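Local coordinates for protein cocosin 1 acidic chain (Cocos nucifera, PDB 5WPW) that probably serves as a seed storage protein, an 11S globulin hexamer of two-cupin subunits that holds a nutrient reserve in the coconut seed, at residues A[311-324]-A[347-359]. The protein carries 2 engineered substitutions. Sequence-based numbering, arbitrary orientation.
Sequences MYCTGGRGRVEVAD and FAMLERAGSEGFQ. Engineered in segment 347-359: Glu356 (natural residue Ala).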
ATOM      1  N   MET A 311      14.601 -24.903  12.274  1.00 27.83           N
ATOM      2  CA  MET A 311      13.818 -25.757  13.149  1.00 29.47           C
ATOM      3  C   MET A 311      14.631 -26.087  14.393  1.00 31.40           C
ATOM      4  O   MET A 311      15.783 -26.530  14.282  1.00 32.62           O
ATOM      5  CB  MET A 311      13.426 -27.039  12.424  1.00 32.73           C
ATOM      6  CG  MET A 311      12.467 -27.899  13.201  1.00 36.01           C
ATOM      7  SD  MET A 311      11.942 -29.372  12.280  1.00 59.12           S
ATOM      8  CE  MET A 311      12.447 -28.933  10.634  1.00 30.28           C
ATOM      9  N   TYR A 312      14.017 -25.911  15.565  1.00 30.39           N
ATOM     10  CA  TYR A 312      14.645 -26.178  16.857  1.00 29.68           C
ATOM     11  C   TYR A 312      13.751 -27.114  17.652  1.00 32.67           C
ATOM     12  O   TYR A 312      12.579 -26.803  17.875  1.00 31.96           O
ATOM     13  CB  TYR A 312      14.869 -24.876  17.635  1.00 30.12           C
ATOM     14  CG  TYR A 312      15.477 -25.077  19.001  1.00 34.86           C
ATOM     15  CD1 TYR A 312      16.829 -25.345  19.138  1.00 38.24           C
ATOM     16  CD2 TYR A 312      14.702 -25.006  20.155  1.00 35.71           C
ATOM     17  CE1 TYR A 312      17.397 -25.530  20.377  1.00 37.12           C
ATOM     18  CE2 TYR A 312      15.269 -25.197  21.409  1.00 33.23           C
ATOM     19  CZ  TYR A 312      16.620 -25.447  21.503  1.00 36.48           C
ATOM     20  OH  TYR A 312      17.210 -25.646  22.722  1.00 41.75           O
ATOM     21  N   CYS A 313      14.294 -28.244  18.105  1.00 25.96           N
ATOM     22  CA  CYS A 313      13.477 -29.217  18.834  1.00 30.92           C
ATOM     23  C   CYS A 313      13.461 -28.877  20.325  1.00 27.06           C
ATOM     24  O   CYS A 313      14.518 -28.766  20.961  1.00 31.86           O
ATOM     25  CB  CYS A 313      13.971 -30.642  18.601  1.00 33.12           C
ATOM     26  SG  CYS A 313      13.095 -31.851  19.635  1.00 31.81           S
ATOM     27  N   THR A 314      12.268 -28.635  20.858  1.00 23.49           N
ATOM     28  CA  THR A 314      12.077 -28.268  22.257  1.00 30.87           C
ATOM     29  C   THR A 314      11.780 -29.469  23.152  1.00 27.45           C
ATOM     30  O   THR A 314      11.755 -29.318  24.371  1.00 35.16           O
ATOM     31  CB  THR A 314      10.936 -27.252  22.399  1.00 31.22           C
ATOM     32  OG1 THR A 314       9.700 -27.843  21.990  1.00 30.02           O
ATOM     33  CG2 THR A 314      11.194 -25.988  21.535  1.00 32.38           C
ATOM     34  N   GLY A 315      11.538 -30.638  22.586  1.00 34.69           N
ATOM     35  CA  GLY A 315      11.169 -31.792  23.395  1.00 31.21           C
ATOM     36  C   GLY A 315      10.897 -32.998  22.524  1.00 34.26           C
ATOM     37  O   GLY A 315      10.734 -32.893  21.302  1.00 32.35           O
ATOM     38  N   GLY A 316      10.871 -34.153  23.173  1.00 34.38           N
ATOM     39  CA  GLY A 316      10.597 -35.339  22.402  1.00 33.37           C
ATOM     40  C   GLY A 316      11.733 -35.733  21.478  1.00 30.21           C
ATOM     41  O   GLY A 316      12.885 -35.332  21.631  1.00 36.17           O
ATOM     42  N   ARG A 317      11.373 -36.546  20.489  1.00 31.42           N
ATOM     43  CA  ARG A 317      12.308 -37.131  19.537  1.00 36.70           C
ATOM     44  C   ARG A 317      11.542 -37.415  18.263  1.00 34.12           C
ATOM     45  O   ARG A 317      10.389 -37.851  18.326  1.00 35.20           O
ATOM     46  CB  ARG A 317      12.918 -38.450  20.034  1.00 41.40           C
ATOM     47  CG  ARG A 317      13.855 -38.342  21.211  1.00 46.36           C
ATOM     48  CD  ARG A 317      14.234 -39.732  21.732  1.00 48.64           C
ATOM     49  NE  ARG A 317      15.246 -39.632  22.778  1.00 53.46           N
ATOM     50  CZ  ARG A 317      16.534 -39.391  22.550  1.00 54.11           C
ATOM     51  NH1 ARG A 317      16.977 -39.235  21.303  1.00 52.93           N
ATOM     52  NH2 ARG A 317      17.384 -39.308  23.568  1.00 52.10           N
ATOM     53  N   GLY A 318      12.180 -37.191  17.116  1.00 35.36           N
ATOM     54  CA  GLY A 318      11.515 -37.496  15.866  1.00 37.46           C
ATOM     55  C   GLY A 318      12.485 -37.704  14.730  1.00 37.02           C
ATOM     56  O   GLY A 318      13.642 -37.281  14.780  1.00 37.72           O
ATOM     57  N   ARG A 319      11.998 -38.388  13.706  1.00 38.78           N
ATOM     58  CA  ARG A 319      12.730 -38.609  12.472  1.00 37.22           C
ATOM     59  C   ARG A 319      12.393 -37.502  11.480  1.00 36.11           C
ATOM     60  O   ARG A 319      11.216 -37.266  11.197  1.00 35.53           O
ATOM     61  CB  ARG A 319      12.357 -39.958  11.853  1.00 38.42           C
ATOM     62  CG  ARG A 319      13.285 -40.411  10.753  1.00 42.64           C
ATOM     63  CD  ARG A 319      14.524 -40.997  11.389  1.00 49.15           C
ATOM     64  NE  ARG A 319      15.569 -41.332  10.427  1.00 56.82           N
ATOM     65  CZ  ARG A 319      16.781 -41.745  10.783  1.00 52.56           C
ATOM     66  NH1 ARG A 319      17.082 -41.857  12.074  1.00 50.25           N
ATOM     67  NH2 ARG A 319      17.689 -42.046   9.858  1.00 51.68           N
ATOM     68  N   VAL A 320      13.416 -36.839  10.957  1.00 33.83           N
ATOM     69  CA  VAL A 320      13.263 -35.863   9.876  1.00 35.95           C
ATOM     70  C   VAL A 320      14.004 -36.375   8.649  1.00 32.63           C
ATOM     71  O   VAL A 320      15.175 -36.762   8.735  1.00 37.08           O
ATOM     72  CB  VAL A 320      13.791 -34.472  10.274  1.00 38.92           C
ATOM     73  CG1 VAL A 320      13.454 -33.439   9.171  1.00 32.40           C
ATOM     74  CG2 VAL A 320      13.220 -34.053  11.592  1.00 35.33           C
ATOM     75  N   GLU A 321      13.331 -36.358   7.503  1.00 33.27           N
ATOM     76  CA  GLU A 321      13.980 -36.598   6.231  1.00 29.98           C
ATOM     77  C   GLU A 321      13.807 -35.374   5.346  1.00 30.37           C
ATOM     78  O   GLU A 321      12.701 -34.838   5.240  1.00 28.60           O
ATOM     79  CB  GLU A 321      13.409 -37.821   5.560  1.00 35.63           C
ATOM     80  CG  GLU A 321      13.699 -39.078   6.354  1.00 37.07           C
ATOM     81  CD  GLU A 321      13.160 -40.292   5.660  1.00 45.04           C
ATOM     82  OE1 GLU A 321      12.499 -41.111   6.327  1.00 50.87           O
ATOM     83  OE2 GLU A 321      13.388 -40.410   4.442  1.00 45.64           O
ATOM     84  N   VAL A 322      14.893 -34.946   4.724  1.00 26.30           N
ATOM     85  CA  VAL A 322      14.893 -33.795   3.829  1.00 26.45           C
ATOM     86  C   VAL A 322      15.467 -34.225   2.487  1.00 29.61           C
ATOM     87  O   VAL A 322      16.488 -34.917   2.439  1.00 30.71           O
ATOM     88  CB  VAL A 322      15.697 -32.631   4.450  1.00 22.76           C
ATOM     89  CG1 VAL A 322      15.690 -31.412   3.497  1.00 28.78           C
ATOM     90  CG2 VAL A 322      15.126 -32.275   5.795  1.00 26.08           C
ATOM     91  N   ALA A 323      14.803 -33.827   1.395  1.00 27.25           N
ATOM     92  CA  ALA A 323      15.212 -34.123   0.024  1.00 26.90           C
ATOM     93  C   ALA A 323      15.466 -32.821  -0.743  1.00 31.53           C
ATOM     94  O   ALA A 323      14.738 -31.841  -0.555  1.00 31.31           O
ATOM     95  CB  ALA A 323      14.138 -34.936  -0.708  1.00 29.86           C
ATOM     96  N   ASP A 324      16.465 -32.818  -1.643  1.00 28.58           N
ATOM     97  CA  ASP A 324      16.797 -31.615  -2.420  1.00 32.31           C
ATOM     98  C   ASP A 324      16.440 -31.780  -3.905  1.00 29.87           C
ATOM     99  O   ASP A 324      15.799 -32.761  -4.314  1.00 32.34           O
ATOM    100  CB  ASP A 324      18.273 -31.223  -2.209  1.00 31.74           C
ATOM    101  CG  ASP A 324      19.262 -32.073  -3.005  1.00 41.50           C
ATOM    102  OD1 ASP A 324      18.870 -33.008  -3.763  1.00 36.69           O
ATOM    103  OD2 ASP A 324      20.465 -31.783  -2.845  1.00 37.12           O
ATOM    104  N   PHE A 347      13.279 -27.121  -0.394  1.00 27.55           N
ATOM    105  CA  PHE A 347      13.609 -28.515  -0.067  1.00 27.36           C
ATOM    106  C   PHE A 347      12.385 -29.220   0.497  1.00 25.49           C
ATOM    107  O   PHE A 347      11.631 -28.646   1.276  1.00 27.24           O
ATOM    108  CB  PHE A 347      14.745 -28.605   0.948  1.00 23.42           C
ATOM    109  CG  PHE A 347      16.109 -28.393   0.355  1.00 28.16           C
ATOM    110  CD1 PHE A 347      16.301 -27.469  -0.672  1.00 26.68           C
ATOM    111  CD2 PHE A 347      17.210 -29.090   0.836  1.00 31.34           C
ATOM    112  CE1 PHE A 347      17.554 -27.257  -1.226  1.00 25.75           C
ATOM    113  CE2 PHE A 347      18.486 -28.871   0.296  1.00 30.99           C
ATOM    114  CZ  PHE A 347      18.657 -27.947  -0.736  1.00 30.27           C
ATOM    115  N   ALA A 348      12.186 -30.475   0.112  1.00 20.47           N
ATOM    116  CA  ALA A 348      11.031 -31.222   0.580  1.00 19.55           C
ATOM    117  C   ALA A 348      11.402 -31.912   1.881  1.00 27.73           C
ATOM    118  O   ALA A 348      12.511 -32.425   2.024  1.00 26.53           O
ATOM    119  CB  ALA A 348      10.576 -32.252  -0.461  1.00 27.55           C
ATOM    120  N   MET A 349      10.480 -31.916   2.829  1.00 23.26           N
ATOM    121  CA  MET A 349      10.793 -32.523   4.111  1.00 30.05           C
ATOM    122  C   MET A 349       9.584 -33.218   4.717  1.00 31.81           C
ATOM    123  O   MET A 349       8.425 -32.907   4.429  1.00 27.81           O
ATOM    124  CB  MET A 349      11.346 -31.490   5.084  1.00 31.74           C
ATOM    125  CG  MET A 349      10.307 -30.640   5.721  1.00 34.43           C
ATOM    126  SD  MET A 349      10.973 -30.364   7.371  1.00 62.62           S
ATOM    127  CE  MET A 349       9.854 -29.122   7.978  1.00 47.97           C
ATOM    128  N   LEU A 350       9.904 -34.130   5.627  1.00 32.59           N
ATOM    129  CA  LEU A 350       8.982 -35.089   6.205  1.00 34.27           C
ATOM    130  C   LEU A 350       9.440 -35.328   7.640  1.00 32.80           C
ATOM    131  O   LEU A 350      10.646 -35.430   7.881  1.00 31.96           O
ATOM    132  CB  LEU A 350       9.027 -36.374   5.367  1.00 33.99           C
ATOM    133  CG  LEU A 350       8.370 -37.687   5.723  1.00 41.03           C
ATOM    134  CD1 LEU A 350       8.144 -38.457   4.415  1.00 36.26           C
ATOM    135  CD2 LEU A 350       9.243 -38.477   6.686  1.00 37.64           C
ATOM    136  N   GLU A 351       8.494 -35.373   8.581  1.00 28.99           N
ATOM    137  CA  GLU A 351       8.805 -35.608   9.991  1.00 32.52           C
ATOM    138  C   GLU A 351       7.854 -36.639  10.597  1.00 37.15           C
ATOM    139  O   GLU A 351       6.646 -36.620  10.334  1.00 34.31           O
ATOM    140  CB  GLU A 351       8.710 -34.330  10.815  1.00 37.10           C
ATOM    141  CG  GLU A 351       9.767 -33.318  10.463  1.00 44.60           C
ATOM    142  CD  GLU A 351       9.290 -31.913  10.671  1.00 52.12           C
ATOM    143  OE1 GLU A 351       8.125 -31.733  11.092  1.00 54.65           O
ATOM    144  OE2 GLU A 351      10.087 -30.993  10.423  1.00 54.08           O
ATOM    145  N   ARG A 352       8.400 -37.512  11.446  1.00 39.74           N
ATOM    146  CA  ARG A 352       7.603 -38.498  12.172  1.00 34.86           C
ATOM    147  C   ARG A 352       8.066 -38.547  13.619  1.00 34.24           C
ATOM    148  O   ARG A 352       9.254 -38.757  13.889  1.00 34.62           O
ATOM    149  CB  ARG A 352       7.708 -39.877  11.525  1.00 40.69           C
ATOM    150  CG  ARG A 352       6.687 -40.858  12.062  1.00 42.41           C
ATOM    151  CD  ARG A 352       7.341 -42.181  12.403  1.00 48.98           C
ATOM    152  NE  ARG A 352       7.402 -43.068  11.245  1.00 58.65           N
ATOM    153  CZ  ARG A 352       6.376 -43.797  10.813  1.00 58.57           C
ATOM    154  NH1 ARG A 352       5.207 -43.739  11.444  1.00 59.17           N
ATOM    155  NH2 ARG A 352       6.517 -44.583   9.752  1.00 50.16           N
ATOM    156  N   ALA A 353       7.136 -38.333  14.542  1.00 34.88           N
ATOM    157  CA  ALA A 353       7.464 -38.402  15.956  1.00 34.41           C
ATOM    158  C   ALA A 353       7.738 -39.849  16.360  1.00 39.74           C
ATOM    159  O   ALA A 353       7.170 -40.795  15.795  1.00 38.89           O
ATOM    160  CB  ALA A 353       6.322 -37.831  16.798  1.00 31.68           C
ATOM    161  N   GLY A 354       8.623 -40.020  17.338  1.00 37.02           N
ATOM    162  CA  GLY A 354       8.788 -41.305  17.987  1.00 36.60           C
ATOM    163  C   GLY A 354       7.651 -41.566  18.958  1.00 38.39           C
ATOM    164  O   GLY A 354       6.661 -40.832  19.025  1.00 37.59           O
ATOM    165  N   SER A 355       7.812 -42.639  19.745  1.00 44.44           N
ATOM    166  CA  SER A 355       6.785 -43.046  20.700  1.00 36.97           C
ATOM    167  C   SER A 355       6.529 -41.997  21.768  1.00 38.35           C
ATOM    168  O   SER A 355       5.485 -42.038  22.425  1.00 40.28           O
ATOM    169  CB  SER A 355       7.184 -44.371  21.379  1.00 46.19           C
ATOM    170  OG  SER A 355       8.539 -44.338  21.839  1.00 45.47           O
ATOM    171  N   GLU A 356       7.460 -41.065  21.950  1.00 39.62           N
ATOM    172  CA  GLU A 356       7.428 -40.038  22.977  1.00 39.07           C
ATOM    173  C   GLU A 356       6.768 -38.736  22.517  1.00 37.78           C
ATOM    174  O   GLU A 356       6.557 -37.837  23.333  1.00 39.35           O
ATOM    175  CB  GLU A 356       8.874 -39.754  23.415  1.00 43.69           C
ATOM    176  CG  GLU A 356       9.053 -38.910  24.655  1.00 46.31           C
ATOM    177  CD  GLU A 356      10.464 -38.388  24.771  1.00 50.00           C
ATOM    178  OE1 GLU A 356      10.757 -37.641  25.737  1.00 54.86           O
ATOM    179  OE2 GLU A 356      11.282 -38.724  23.882  1.00 44.49           O
ATOM    180  N   GLY A 357       6.404 -38.620  21.253  1.00 38.54           N
ATOM    181  CA  GLY A 357       6.031 -37.325  20.723  1.00 36.24           C
ATOM    182  C   GLY A 357       7.276 -36.567  20.323  1.00 35.60           C
ATOM    183  O   GLY A 357       8.412 -37.023  20.499  1.00 33.61           O
ATOM    184  N   PHE A 358       7.050 -35.372  19.770  1.00 31.66           N
ATOM    185  CA  PHE A 358       8.107 -34.617  19.108  1.00 30.28           C
ATOM    186  C   PHE A 358       7.580 -33.195  18.995  1.00 33.30           C
ATOM    187  O   PHE A 358       6.548 -32.996  18.348  1.00 35.19           O
ATOM    188  CB  PHE A 358       8.389 -35.216  17.722  1.00 32.25           C
ATOM    189  CG  PHE A 358       9.561 -34.609  16.983  1.00 36.58           C
ATOM    190  CD1 PHE A 358      10.729 -34.275  17.636  1.00 32.45           C
ATOM    191  CD2 PHE A 358       9.507 -34.441  15.603  1.00 37.63           C
ATOM    192  CE1 PHE A 358      11.809 -33.762  16.946  1.00 35.29           C
ATOM    193  CE2 PHE A 358      10.581 -33.899  14.910  1.00 39.22           C
ATOM    194  CZ  PHE A 358      11.735 -33.559  15.589  1.00 35.82           C
ATOM    195  N   GLN A 359       8.253 -32.227  19.635  1.00 26.07           N
ATOM    196  CA  GLN A 359       7.823 -30.824  19.638  1.00 31.17           C
ATOM    197  C   GLN A 359       8.916 -29.916  19.092  1.00 31.49           C
ATOM    198  O   GLN A 359      10.097 -30.057  19.438  1.00 29.81           O
ATOM    199  CB  GLN A 359       7.451 -30.323  21.043  1.00 29.03           C
ATOM    200  CG  GLN A 359       6.420 -31.171  21.764  1.00 35.28           C
ATOM    201  CD  GLN A 359       7.071 -32.078  22.796  1.00 37.31           C
ATOM    202  OE1 GLN A 359       7.889 -31.632  23.596  1.00 35.07           O
ATOM    203  NE2 GLN A 359       6.721 -33.359  22.768  1.00 38.44           N
TER
HETATM  204  O   HOH W   1       8.452 -28.919  23.952  1.00 31.81           O
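Gly318 CA sits over the face of the Phe358 ring where two strand pairs of the second cupin domain of this 11S globulin meet. Strands 317-323 and 348-354 run antiparallel in one sheet of the cupin beta-barrel. Each segment turns a corner, at Gly315-Gly316 and in the type I turn Gly354-Gly357. Beyond the corners, strands 311-314 and 357-359 pair in the other sheet. Thr314 and Gly315 both face Gln359, a classic beta bulge.

Phe358 fills the corner from inside. Phe358 CB sits 3.4 Å from Arg317 O. With CG anti to the backbone N (chi1 -174°), the ring is brought against strand 317-323 at Gly318. CG lies near Arg317 O and Gly318 CA. CD1 meets Gly318 N, and CD2 meets Gly318 CA, which stands 3.5 Å from the Phe358 ring centroid, a CH-pi contact. Phe358 CE1 touches Cys313 SG obliquely at 3.5 Å. Phe358 CE2 lies 4.2 Å from Val320 CG2. CZ, the tip, is near Gly318 CA and N.

Further along the barrel interior, Glu351 CG lies beside Val320 CG2 at 3.7 Å. Met311 and Met349 meet tip to tip, CE to CE. Leu350 and Glu321 point to the other face, where Leu187 of the second subunit packs on both. Glu321 OE2 also accepts a hydrogen bond from Ser184 N of that subunit.

At the bulge, Thr314 OG1 is hydrogen-bonded to Arg290 NH1 and a water. The water lies 2.6 Å from Thr314 OG1 and donates to Gln359 OE1 at 2.8 Å.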